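Local coordinates for carboxylesterase (Uncultured bacterium, PDB 5GMX), which hydrolyses carboxylic esters as a family VIII carboxylesterase and also acts on oxyimino cephalosporins, consistent with its beta-lactamase-like fold, at residues Gly184-Phe187 / Ala188-Ala192; Val113-Leu117 / Ser118-Gly122; Pro13-Thr16 / Lys17-Asp20; Asp139-Cys142 / Ala143-Ala146; Gly204-Ala207 / Ser208-His211. All coordinates share one frame; numbering follows the deposited sequence.

Interaction 1. Residues Gly184-Phe187 / Ala188-Ala192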
loop_
_atom_site.group_PDB
_atom_site.type_symbol
_atom_site.label_atom_id
_atom_site.label_comp_id
_atom_site.label_asym_id
_atom_site.label_seq_id
_atom_site.Cartn_x
_atom_site.Cartn_y
_atom_site.Cartn_z
ATOM N N GLY A 184 -3.040 11.760 -4.651
ATOM C CA GLY A 184 -4.329 11.319 -4.147
ATOM C C GLY A 184 -5.471 11.431 -5.154
ATOM O O GLY A 184 -6.333 10.546 -5.237
ATOM N N GLN A 185 -5.488 12.520 -5.917
ATOM C CA GLN A 185 -6.528 12.716 -6.921
ATOM C C GLN A 185 -6.309 11.823 -8.138
ATOM O O GLN A 185 -7.266 11.415 -8.789
ATOM C CB GLN A 185 -6.611 14.178 -7.349
ATOM C CG GLN A 185 -6.873 15.148 -6.224
ATOM C CD GLN A 185 -6.642 16.587 -6.665
ATOM O OE1 GLN A 185 -7.102 17.000 -7.735
ATOM N NE2 GLN A 185 -5.903 17.349 -5.856
ATOM N N LEU A 186 -5.053 11.570 -8.482
ATOM C CA LEU A 186 -4.749 10.624 -9.551
ATOM C C LEU A 186 -5.204 9.222 -9.154
ATOM O O LEU A 186 -5.764 8.496 -9.969
ATOM C CB LEU A 186 -3.262 10.631 -9.877
ATOM C CG LEU A 186 -2.739 11.847 -10.622
ATOM C CD1 LEU A 186 -1.206 11.837 -10.639
ATOM C CD2 LEU A 186 -3.310 11.852 -12.046
ATOM N N PHE A 187 -4.978 8.850 -7.898
ATOM C CA PHE A 187 -5.456 7.557 -7.414
ATOM C C PHE A 187 -6.995 7.508 -7.434
ATOM O O PHE A 187 -7.586 6.535 -7.898
ATOM C CB PHE A 187 -4.926 7.262 -6.008
ATOM C CG PHE A 187 -5.506 6.014 -5.400
ATOM C CD1 PHE A 187 -5.011 4.764 -5.744
ATOM C CD2 PHE A 187 -6.552 6.090 -4.492
ATOM C CE1 PHE A 187 -5.549 3.615 -5.187
ATOM C CE2 PHE A 187 -7.096 4.949 -3.936
ATOM C CZ PHE A 187 -6.595 3.708 -4.284
ATOM N N ALA A 188 -7.636 8.559 -6.937
ATOM C CA ALA A 188 -9.099 8.641 -6.980
ATOM C C ALA A 188 -9.641 8.474 -8.398
ATOM O O ALA A 188 -10.533 7.662 -8.628
ATOM C CB ALA A 188 -9.582 9.967 -6.403
ATOM N N GLU A 189 -9.085 9.225 -9.347
ATOM C CA GLU A 189 -9.655 9.298 -10.693
ATOM C C GLU A 189 -9.294 8.125 -11.592
ATOM O O GLU A 189 -10.102 7.700 -12.414
ATOM C CB GLU A 189 -9.242 10.613 -11.377
ATOM C CG GLU A 189 -9.981 11.838 -10.816
ATOM C CD GLU A 189 -9.486 13.167 -11.374
ATOM O OE1 GLU A 189 -8.544 13.160 -12.198
ATOM O OE2 GLU A 189 -10.035 14.221 -10.977
ATOM N N LYS A 190 -8.089 7.593 -11.441
ATOM C CA LYS A 190 -7.631 6.568 -12.365
ATOM C C LYS A 190 -7.690 5.148 -11.815
ATOM O O LYS A 190 -7.680 4.200 -12.581
ATOM C CB LYS A 190 -6.211 6.883 -12.829
ATOM C CG LYS A 190 -6.153 8.139 -13.677
ATOM C CD LYS A 190 -4.772 8.390 -14.222
ATOM C CE LYS A 190 -4.821 9.444 -15.317
ATOM N NZ LYS A 190 -5.575 8.937 -16.499
ATOM N N VAL A 191 -7.758 4.992 -10.500
ATOM C CA VAL A 191 -7.765 3.651 -9.933
ATOM C C VAL A 191 -9.053 3.323 -9.176
ATOM O O VAL A 191 -9.738 2.361 -9.507
ATOM C CB VAL A 191 -6.568 3.441 -8.979
ATOM C CG1 VAL A 191 -6.648 2.078 -8.321
ATOM C CG2 VAL A 191 -5.258 3.612 -9.728
ATOM N N ALA A 192 -9.375 4.125 -8.168
ATOM C CA ALA A 192 -10.436 3.786 -7.216
ATOM C C ALA A 192 -11.858 4.063 -7.717
ATOM O O ALA A 192 -12.736 3.202 -7.610
ATOM C CB ALA A 192 -10.207 4.522 -5.918
#
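Gly184 O, Gln185 O and Leu186 O accept from Ala188 N, Glu189 N and Lys190 N in regular alpha-helical steps, whereas Phe187 O takes two donors, Val191 N and Ala192 N, each at 3.0 Å, the second closing a wider pi-type turn. The bond from Ala192 N is the straighter of the pair, with an N-H...O angle of 170° against 146° for Val191 N. The pi-type turn goes with the placing of Ala192 CB beside the Phe187 ring. The ring leaves the backbone with CG anti to N (chi1 174°), which carries it along the helix toward the later residues. Val191 CG1 lies 3.7 Å from Phe187 CE1, and Ala192 CB 3.7 Å from Phe187 CE2 across the ring; both approach obliquely. On the polar flank, the Glu189 chain passes over Gln185 O, with CG at 3.4 Å from that oxygen; its carboxylate is paired with Lys181. Lys190 turns outward to a salt bridge with Glu87. Phe187 rests on Met76 and Val80 and Val191 on Thr79, which packs helix 183-192 against helix 72-86, while Ile203, just after strand 201-202, also touches the phenylalanine.

Interaction 2. Residues Val113-Leu117 / Ser118-Gly122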
loop_
_atom_site.group_PDB
_atom_site.type_symbol
_atom_site.label_atom_id
_atom_site.label_comp_id
_atom_site.label_asym_id
_atom_site.label_seq_id
_atom_site.Cartn_x
_atom_site.Cartn_y
_atom_site.Cartn_z
ATOM N N VAL A 113 13.149 4.666 -13.698
ATOM C CA VAL A 113 11.891 4.614 -12.953
ATOM C C VAL A 113 11.723 3.253 -12.273
ATOM O O VAL A 113 11.305 3.175 -11.117
ATOM C CB VAL A 113 10.688 4.922 -13.873
ATOM C CG1 VAL A 113 9.344 4.708 -13.136
ATOM C CG2 VAL A 113 10.806 6.348 -14.401
ATOM N N ALA A 114 12.111 2.189 -12.971
ATOM C CA ALA A 114 12.065 0.841 -12.408
ATOM C C ALA A 114 12.938 0.718 -11.152
ATOM O O ALA A 114 12.542 0.074 -10.182
ATOM C CB ALA A 114 12.497 -0.190 -13.456
ATOM N N GLN A 115 14.108 1.354 -11.161
ATOM C CA GLN A 115 14.988 1.345 -9.987
ATOM C C GLN A 115 14.426 2.163 -8.818
ATOM O O GLN A 115 14.519 1.752 -7.661
ATOM C CB GLN A 115 16.380 1.868 -10.354
ATOM C CG GLN A 115 17.189 0.912 -11.205
ATOM C CD GLN A 115 18.498 1.528 -11.681
ATOM O OE1 GLN A 115 18.652 2.748 -11.708
ATOM N NE2 GLN A 115 19.447 0.679 -12.055
ATOM N N LEU A 116 13.868 3.331 -9.121
ATOM C CA LEU A 116 13.210 4.155 -8.112
ATOM C C LEU A 116 12.066 3.384 -7.437
ATOM O O LEU A 116 11.917 3.413 -6.215
ATOM C CB LEU A 116 12.664 5.446 -8.739
ATOM C CG LEU A 116 12.094 6.521 -7.807
ATOM C CD1 LEU A 116 13.204 7.279 -7.109
ATOM C CD2 LEU A 116 11.166 7.477 -8.544
ATOM N N LEU A 117 11.264 2.694 -8.240
ATOM C CA LEU A 117 10.090 1.989 -7.721
ATOM C C LEU A 117 10.421 0.694 -6.995
ATOM O O LEU A 117 9.565 0.164 -6.293
ATOM C CB LEU A 117 9.113 1.677 -8.850
ATOM C CG LEU A 117 8.312 2.872 -9.337
ATOM C CD1 LEU A 117 7.543 2.478 -10.577
ATOM C CD2 LEU A 117 7.364 3.275 -8.233
ATOM N N SER A 118 11.650 0.197 -7.158
ATOM C CA SER A 118 12.080 -1.022 -6.470
ATOM C C SER A 118 13.065 -0.733 -5.342
ATOM O O SER A 118 13.806 -1.625 -4.918
ATOM C CB SER A 118 12.700 -2.022 -7.454
ATOM O OG SER A 118 13.751 -1.439 -8.207
ATOM N N HIS A 119 13.043 0.503 -4.845
ATOM C CA HIS A 119 13.818 0.908 -3.671
ATOM C C HIS A 119 15.316 0.772 -3.924
ATOM O O HIS A 119 16.078 0.482 -3.011
ATOM C CB HIS A 119 13.410 0.093 -2.435
ATOM C CG HIS A 119 11.941 0.139 -2.157
ATOM N ND1 HIS A 119 11.366 1.102 -1.358
ATOM C CD2 HIS A 119 10.926 -0.635 -2.606
ATOM C CE1 HIS A 119 10.060 0.912 -1.313
ATOM N NE2 HIS A 119 9.767 -0.138 -2.061
ATOM N N GLN A 120 15.728 0.993 -5.169
ATOM C CA GLN A 120 17.142 0.915 -5.530
ATOM C C GLN A 120 17.776 2.268 -5.854
ATOM O O GLN A 120 18.885 2.311 -6.369
ATOM C CB GLN A 120 17.325 0.001 -6.730
ATOM C CG GLN A 120 16.814 -1.399 -6.533
ATOM C CD GLN A 120 17.204 -2.296 -7.681
ATOM O OE1 GLN A 120 18.279 -2.893 -7.670
ATOM N NE2 GLN A 120 16.344 -2.378 -8.693
ATOM N N ALA A 121 17.068 3.366 -5.595
ATOM C CA ALA A 121 17.626 4.692 -5.858
ATOM C C ALA A 121 18.546 5.149 -4.727
ATOM O O ALA A 121 19.320 6.084 -4.896
ATOM C CB ALA A 121 16.516 5.714 -6.076
ATOM N N GLY A 122 18.432 4.514 -3.565
ATOM C CA GLY A 122 19.323 4.814 -2.460
ATOM C C GLY A 122 18.988 6.058 -1.660
ATOM O O GLY A 122 19.827 6.564 -0.924
HETATM O O HOH W 1 14.243 4.003 -4.667
#
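Ser118 and Ala114 meet through a side-chain bond: Ser118 OG donates to Ala114 O at 2.8 Å. With chi1 at 54°, OG stands between its own backbone N and carbonyl carbon and is turned back over the last helical turn. The same hydroxyl accepts from Gln120 NE2 at 2.8 Å, a nearly straight bond (160°) lying close to the plane of the Gln120 amide. OG therefore relays between a helix carbonyl and a loop amide, and the second bond helps fix the rotation of that amide, whose OE1 has a weak bond to Arg309.

Among the backbone bonds between the two segments, the one not weak joins Gln120 N to Gln115 O at 2.9 Å, a five-residue step. Ser118 N makes weak bonds to both Ala114 O and Gln115 O, and His119 N a weak one to Leu116 O, 3.4 Å away. His119 has a positive phi (63°), a left-handed conformation at which the chain leaves the helical path.

A water extends the pattern by one residue, donating to Leu116 O and accepting from Ala121 N at 3.0 Å.

The apolar part is small: Leu116 CD1 reaches the methyl of Ala121, with CB 3.8 Å away. Outside, His119 ND1 bonds to His161 N and its ring meets Tyr160, a residue of the ligand pocket.

Carbonyls at the end of helix 113-117 are thus satisfied by a hydroxyl, loop amides and water in a buried setting, and the turn puts the His119 ring against Tyr160, so it probably belongs to a second shell of the pocket.

Interaction 3. Residues Pro13-Thr16 / Lys17-Asp20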
loop_
_atom_site.group_PDB
_atom_site.type_symbol
_atom_site.label_atom_id
_atom_site.label_comp_id
_atom_site.label_asym_id
_atom_site.label_seq_id
_atom_site.Cartn_x
_atom_site.Cartn_y
_atom_site.Cartn_z
ATOM N N PRO A 13 -21.747 -18.349 -0.075
ATOM C CA PRO A 13 -21.793 -19.675 0.552
ATOM C C PRO A 13 -20.477 -20.446 0.455
ATOM O O PRO A 13 -19.945 -20.895 1.475
ATOM C CB PRO A 13 -22.899 -20.381 -0.235
ATOM C CG PRO A 13 -23.833 -19.277 -0.600
ATOM C CD PRO A 13 -22.969 -18.064 -0.848
ATOM N N GLU A 14 -19.930 -20.551 -0.750
ATOM C CA GLU A 14 -18.716 -21.329 -0.969
ATOM C C GLU A 14 -17.513 -20.770 -0.205
ATOM O O GLU A 14 -16.484 -21.433 -0.101
ATOM C CB GLU A 14 -18.381 -21.397 -2.462
ATOM C CG GLU A 14 -18.150 -20.042 -3.122
ATOM C CD GLU A 14 -19.422 -19.367 -3.625
ATOM O OE1 GLU A 14 -19.305 -18.507 -4.531
ATOM O OE2 GLU A 14 -20.525 -19.670 -3.109
ATOM N N PHE A 15 -17.642 -19.572 0.361
ATOM C CA PHE A 15 -16.524 -18.983 1.092
ATOM C C PHE A 15 -16.785 -18.879 2.586
ATOM O O PHE A 15 -16.116 -18.109 3.279
ATOM C CB PHE A 15 -16.180 -17.601 0.526
ATOM C CG PHE A 15 -15.476 -17.659 -0.789
ATOM C CD1 PHE A 15 -14.139 -17.998 -0.851
ATOM C CD2 PHE A 15 -16.154 -17.404 -1.966
ATOM C CE1 PHE A 15 -13.483 -18.075 -2.064
ATOM C CE2 PHE A 15 -15.503 -17.474 -3.184
ATOM C CZ PHE A 15 -14.169 -17.811 -3.232
ATOM N N THR A 16 -17.726 -19.687 3.077
ATOM C CA THR A 16 -18.099 -19.680 4.495
ATOM C C THR A 16 -16.913 -19.864 5.435
ATOM O O THR A 16 -16.849 -19.222 6.489
ATOM C CB THR A 16 -19.134 -20.799 4.800
ATOM O OG1 THR A 16 -20.280 -20.625 3.966
ATOM C CG2 THR A 16 -19.569 -20.775 6.262
ATOM N N LYS A 17 -15.965 -20.715 5.047
ATOM C CA LYS A 17 -14.773 -20.948 5.856
ATOM C C LYS A 17 -14.039 -19.635 6.140
ATOM O O LYS A 17 -13.606 -19.380 7.271
ATOM C CB LYS A 17 -13.845 -21.956 5.170
ATOM C CG LYS A 17 -14.438 -23.367 5.119
ATOM C CD LYS A 17 -13.569 -24.338 4.330
ATOM C CE LYS A 17 -14.411 -25.473 3.743
ATOM N NZ LYS A 17 -15.099 -26.306 4.780
ATOM N N VAL A 18 -13.941 -18.787 5.119
ATOM C CA VAL A 18 -13.288 -17.495 5.283
ATOM C C VAL A 18 -13.989 -16.712 6.379
ATOM O O VAL A 18 -13.336 -16.194 7.296
ATOM C CB VAL A 18 -13.289 -16.676 3.984
ATOM C CG1 VAL A 18 -12.576 -15.341 4.196
ATOM C CG2 VAL A 18 -12.644 -17.471 2.865
ATOM N N ARG A 19 -15.325 -16.684 6.313
ATOM C CA ARG A 19 -16.108 -15.977 7.315
ATOM C C ARG A 19 -15.733 -16.489 8.698
ATOM O O ARG A 19 -15.421 -15.698 9.604
ATOM C CB ARG A 19 -17.606 -16.158 7.073
ATOM C CG ARG A 19 -18.477 -15.358 8.031
ATOM C CD ARG A 19 -19.953 -15.615 7.789
ATOM N NE ARG A 19 -20.803 -14.724 8.573
ATOM C CZ ARG A 19 -20.946 -14.784 9.897
ATOM N NH1 ARG A 19 -20.290 -15.697 10.609
ATOM N NH2 ARG A 19 -21.746 -13.923 10.512
ATOM N N ASP A 20 -15.688 -17.817 8.824
ATOM C CA ASP A 20 -15.334 -18.450 10.087
ATOM C C ASP A 20 -13.957 -17.996 10.549
ATOM O O ASP A 20 -13.799 -17.566 11.698
ATOM C CB ASP A 20 -15.392 -19.977 9.967
ATOM C CG ASP A 20 -16.809 -20.493 9.697
ATOM O OD1 ASP A 20 -17.783 -19.764 9.999
ATOM O OD2 ASP A 20 -16.953 -21.629 9.190
#
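The Phe15 ring meets Val18 at its edge: Val18 CG2 lies near the ring plane, 4.0 Å from Phe15 CD1, and the two side chains run side by side in the same direction. Around the ring, Leu38 and Ile40 of strand 33-40 and Val45 and Val46 of strand 43-51 add apolar contacts. Val18 has CG2 anti to its carbonyl carbon, which places that methyl on the phenylalanine side and 3.6 Å from Phe15 O. The backbone bonds at this oxygen are both weak, from Val18 N at 2.9 Å with a bent angle of 125° and from Arg19 N at 3.4 Å. The first firm bond across the start of the helix is Asp20 N to Thr16 O at 3.0 Å. Before it, Pro13 O accepts from Thr16 N and from Thr16 OG1, in the carbonyl plane on a lone pair, though the 2.5 Å to OG1 is doubtfully short. Phe15 occupies the N-cap position with an apolar side chain, so the cap supplies a backbone carbonyl and a hydrophobic contact to the strands. A short 3-10 turn leading into helix 16-27, laid over the antiparallel sheet, fits the N-terminal helix of a serine beta-lactamase-like fold.

Interaction 4. Residues Asp139-Cys142 / Ala143-Ala146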
loop_
_atom_site.group_PDB
_atom_site.type_symbol
_atom_site.label_atom_id
_atom_site.label_comp_id
_atom_site.label_asym_id
_atom_site.label_seq_id
_atom_site.Cartn_x
_atom_site.Cartn_y
_atom_site.Cartn_z
ATOM N N ASP A 139 5.827 19.638 -2.234
ATOM C CA ASP A 139 6.835 20.152 -3.156
ATOM C C ASP A 139 8.184 20.345 -2.473
ATOM O O ASP A 139 9.235 20.137 -3.079
ATOM C CB ASP A 139 6.356 21.465 -3.773
ATOM C CG ASP A 139 5.089 21.288 -4.598
ATOM O OD1 ASP A 139 4.893 20.182 -5.156
ATOM O OD2 ASP A 139 4.290 22.250 -4.682
ATOM N N LYS A 140 8.145 20.753 -1.211
ATOM C CA LYS A 140 9.362 20.993 -0.447
ATOM C C LYS A 140 10.092 19.677 -0.134
ATOM O O LYS A 140 11.314 19.563 -0.309
ATOM C CB LYS A 140 9.027 21.750 0.839
ATOM C CG LYS A 140 10.227 22.110 1.683
ATOM C CD LYS A 140 9.805 22.999 2.846
ATOM C CE LYS A 140 10.832 22.974 3.961
ATOM N NZ LYS A 140 12.086 23.643 3.520
ATOM N N LEU A 141 9.338 18.680 0.323
ATOM C CA LEU A 141 9.916 17.368 0.593
ATOM C C LEU A 141 10.506 16.752 -0.679
ATOM O O LEU A 141 11.614 16.206 -0.657
ATOM C CB LEU A 141 8.876 16.430 1.194
ATOM C CG LEU A 141 9.469 15.103 1.664
ATOM C CD1 LEU A 141 10.365 15.327 2.870
ATOM C CD2 LEU A 141 8.368 14.114 1.997
ATOM N N CYS A 142 9.764 16.863 -1.781
ATOM C CA CYS A 142 10.218 16.341 -3.067
ATOM C C CYS A 142 11.493 17.047 -3.546
ATOM O O CYS A 142 12.400 16.396 -4.085
ATOM C CB CYS A 142 9.103 16.462 -4.114
ATOM S SG CYS A 142 7.745 15.258 -3.858
ATOM N N ALA A 143 11.548 18.369 -3.371
ATOM C CA ALA A 143 12.737 19.145 -3.750
ATOM C C ALA A 143 13.934 18.674 -2.943
ATOM O O ALA A 143 15.008 18.454 -3.490
ATOM C CB ALA A 143 12.513 20.646 -3.545
HETATM N N MSE A 144 13.738 18.511 -1.638
HETATM C CA MSE A 144 14.784 17.968 -0.785
HETATM C C MSE A 144 15.286 16.586 -1.224
HETATM O O MSE A 144 16.499 16.349 -1.291
HETATM C CB MSE A 144 14.281 17.896 0.646
HETATM C CG MSE A 144 15.138 17.052 1.570
HETATM SE SE MSE A 144 14.353 17.064 3.356
HETATM C CE MSE A 144 14.223 19.001 3.613
ATOM N N LEU A 145 14.362 15.670 -1.517
ATOM C CA LEU A 145 14.763 14.327 -1.945
ATOM C C LEU A 145 15.501 14.328 -3.278
ATOM O O LEU A 145 16.466 13.587 -3.439
ATOM C CB LEU A 145 13.558 13.388 -2.026
ATOM C CG LEU A 145 12.975 13.037 -0.659
ATOM C CD1 LEU A 145 11.707 12.216 -0.807
ATOM C CD2 LEU A 145 14.019 12.314 0.190
ATOM N N ALA A 146 15.050 15.139 -4.235
ATOM C CA ALA A 146 15.730 15.202 -5.533
ATOM C C ALA A 146 17.172 15.692 -5.392
ATOM O O ALA A 146 18.048 15.305 -6.163
ATOM C CB ALA A 146 14.964 16.096 -6.502
#
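Leu141 and Leu145 share one face of helix 138-146, where Leu145 N donates to Leu141 O at 2.9 Å. Three further steps of the same kind complete the ladder: Ala143 N to Asp139 O at 2.9 Å, selenomethionine Met144 N to Lys140 O at 3.0 Å, and Ala146 N to Cys142 O at 2.9 Å. Each of the four carbonyls from Asp139 to Cys142 is therefore satisfied by the amide four residues on, and the N-H...O angles, 152° to 169°, show regular alpha geometry. At the two ends other groups take over: Lys140 N makes a weak bond to Asp137 OD1, and Ala146 O, at the end of the helix, accepts from Lys108 NZ, a normally charged ammonium group. The carboxylate of Asp139 has a long, weak ion pair with Arg174.

Side-chain contact is loose by comparison. Leu141 CG lies 4.4 Å from Leu145 CD1, and Leu141 CD1 is equally far from Met144 SE. Met144 leaves with CG anti to N (chi1 166°) and stays extended to selenium, which places SE near Leu141 CD1; the bend at chi3 turns only the terminal methyl. Leu145 CG approaches Leu141 O to 3.4 Å.

Leu141 and Cys142 touch His167, Cys142 also Glu171 and Leu145 Ile168, so this side of the helix packs on helix 165-175, while Trp100 touches Cys142 and Ala146 and Pro126 meets Met144.

Interaction 5. Residues Gly204-Ala207 / Ser208-His211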
loop_
_atom_site.group_PDB
_atom_site.type_symbol
_atom_site.label_atom_id
_atom_site.label_comp_id
_atom_site.label_asym_id
_atom_site.label_seq_id
_atom_site.Cartn_x
_atom_site.Cartn_y
_atom_site.Cartn_z
ATOM N N GLY A 204 -5.113 11.214 1.346
ATOM C CA GLY A 204 -5.590 12.562 1.590
ATOM C C GLY A 204 -7.082 12.464 1.850
ATOM O O GLY A 204 -7.877 12.394 0.913
ATOM N N LEU A 205 -7.466 12.404 3.120
ATOM C CA LEU A 205 -8.868 12.198 3.469
ATOM C C LEU A 205 -9.631 13.524 3.586
ATOM O O LEU A 205 -9.281 14.369 4.414
ATOM C CB LEU A 205 -8.974 11.414 4.779
ATOM C CG LEU A 205 -10.390 10.984 5.158
ATOM C CD1 LEU A 205 -10.875 9.884 4.219
ATOM C CD2 LEU A 205 -10.440 10.542 6.598
ATOM N N PRO A 206 -10.675 13.710 2.760
ATOM C CA PRO A 206 -11.524 14.914 2.849
ATOM C C PRO A 206 -12.158 15.060 4.235
ATOM O O PRO A 206 -12.545 14.050 4.820
ATOM C CB PRO A 206 -12.607 14.670 1.783
ATOM C CG PRO A 206 -12.006 13.661 0.839
ATOM C CD PRO A 206 -11.131 12.785 1.705
ATOM N N ALA A 207 -12.282 16.283 4.744
ATOM C CA ALA A 207 -12.876 16.494 6.072
ATOM C C ALA A 207 -14.251 15.822 6.220
ATOM O O ALA A 207 -14.561 15.237 7.264
ATOM C CB ALA A 207 -12.989 17.981 6.372
ATOM N N SER A 208 -15.054 15.882 5.165
ATOM C CA SER A 208 -16.401 15.300 5.179
ATOM C C SER A 208 -16.433 13.796 5.487
ATOM O O SER A 208 -17.471 13.264 5.890
ATOM C CB SER A 208 -17.098 15.564 3.841
ATOM O OG SER A 208 -16.372 15.025 2.749
ATOM N N GLU A 209 -15.305 13.115 5.300
ATOM C CA GLU A 209 -15.232 11.675 5.529
ATOM C C GLU A 209 -14.553 11.333 6.861
ATOM O O GLU A 209 -14.539 10.175 7.282
ATOM C CB GLU A 209 -14.492 10.990 4.372
ATOM C CG GLU A 209 -15.075 11.272 2.990
ATOM C CD GLU A 209 -16.568 10.955 2.905
ATOM O OE1 GLU A 209 -16.995 9.926 3.476
ATOM O OE2 GLU A 209 -17.319 11.738 2.275
ATOM N N ASP A 210 -14.020 12.344 7.541
ATOM C CA ASP A 210 -13.164 12.079 8.694
ATOM C C ASP A 210 -13.894 11.418 9.859
ATOM O O ASP A 210 -13.274 10.736 10.665
ATOM C CB ASP A 210 -12.490 13.361 9.183
ATOM C CG ASP A 210 -11.227 13.071 9.980
ATOM O OD1 ASP A 210 -10.185 12.774 9.356
ATOM O OD2 ASP A 210 -11.277 13.110 11.229
ATOM N N HIS A 211 -15.209 11.599 9.938
ATOM C CA HIS A 211 -15.995 10.990 11.003
ATOM C C HIS A 211 -15.987 9.461 10.910
ATOM O O HIS A 211 -16.371 8.775 11.860
ATOM C CB HIS A 211 -17.441 11.511 10.968
ATOM C CG HIS A 211 -18.237 11.022 9.794
ATOM N ND1 HIS A 211 -18.210 11.644 8.565
ATOM C CD2 HIS A 211 -19.093 9.979 9.669
ATOM C CE1 HIS A 211 -19.000 10.995 7.726
ATOM N NE2 HIS A 211 -19.547 9.982 8.371
#
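A turn in the surface loop between strand 201-202 and helix 237-244 brings Leu205 against Glu209 and Asp210, and two successive i to i+3 backbone bonds define the turn. Glu209 N donates to Pro206 O and Asp210 N to Ala207 O, both at 3.0 Å. Both donors stand well above the acceptor's carbonyl plane, the second by 60°, and so off the lone pairs. The isobutyl group of Leu205 points into the turn and divides its methyls between two partners. With CG anti to N (chi1 -173°), it crosses both acidic side chains at about a right angle: CD1 meets Glu209 CB at 3.8 Å, while CD2 turns to Asp210. Asp210 in turn is held by Arg256 at OD1 and Arg259 at OD2, so the leucine sits beside an ion-paired carboxylate rather than an isolated charge. Glu209 folds at chi2 (-54°), and its OE1 pairs with Arg212. Two weak bonds lie within 208-211: Ser208 OG to Glu209 OE2 at 3.5 Å, and His211 ND1 to Ser208 O, which lies at the imidazole edge, in its plane. Leu205 CD2 touches the aspartate at two points, Asp210 OD1 at 3.6 Å and Asp210 CA at 3.8 Å.

From the N terminus the five contacts follow in series as interactions 3, 2, 4, 1 and 5; each is formed within a continuous run of chain, so none encloses a long loop and none nest or cross. Interaction 3 starts helix 16-27 against the antiparallel sheet, far from interaction 4, whose centre is about 47 Å away. Interactions 2 and 4, centres about 16 Å apart, both pack on helix 165-175, which thereby joins the end of helix 113-117 to helix 138-146. Interaction 1 ends helix 183-192 beside helix 72-86. Interaction 5 follows in the loop after strand 201-202, with nearest atoms about 6 Å from interaction 1.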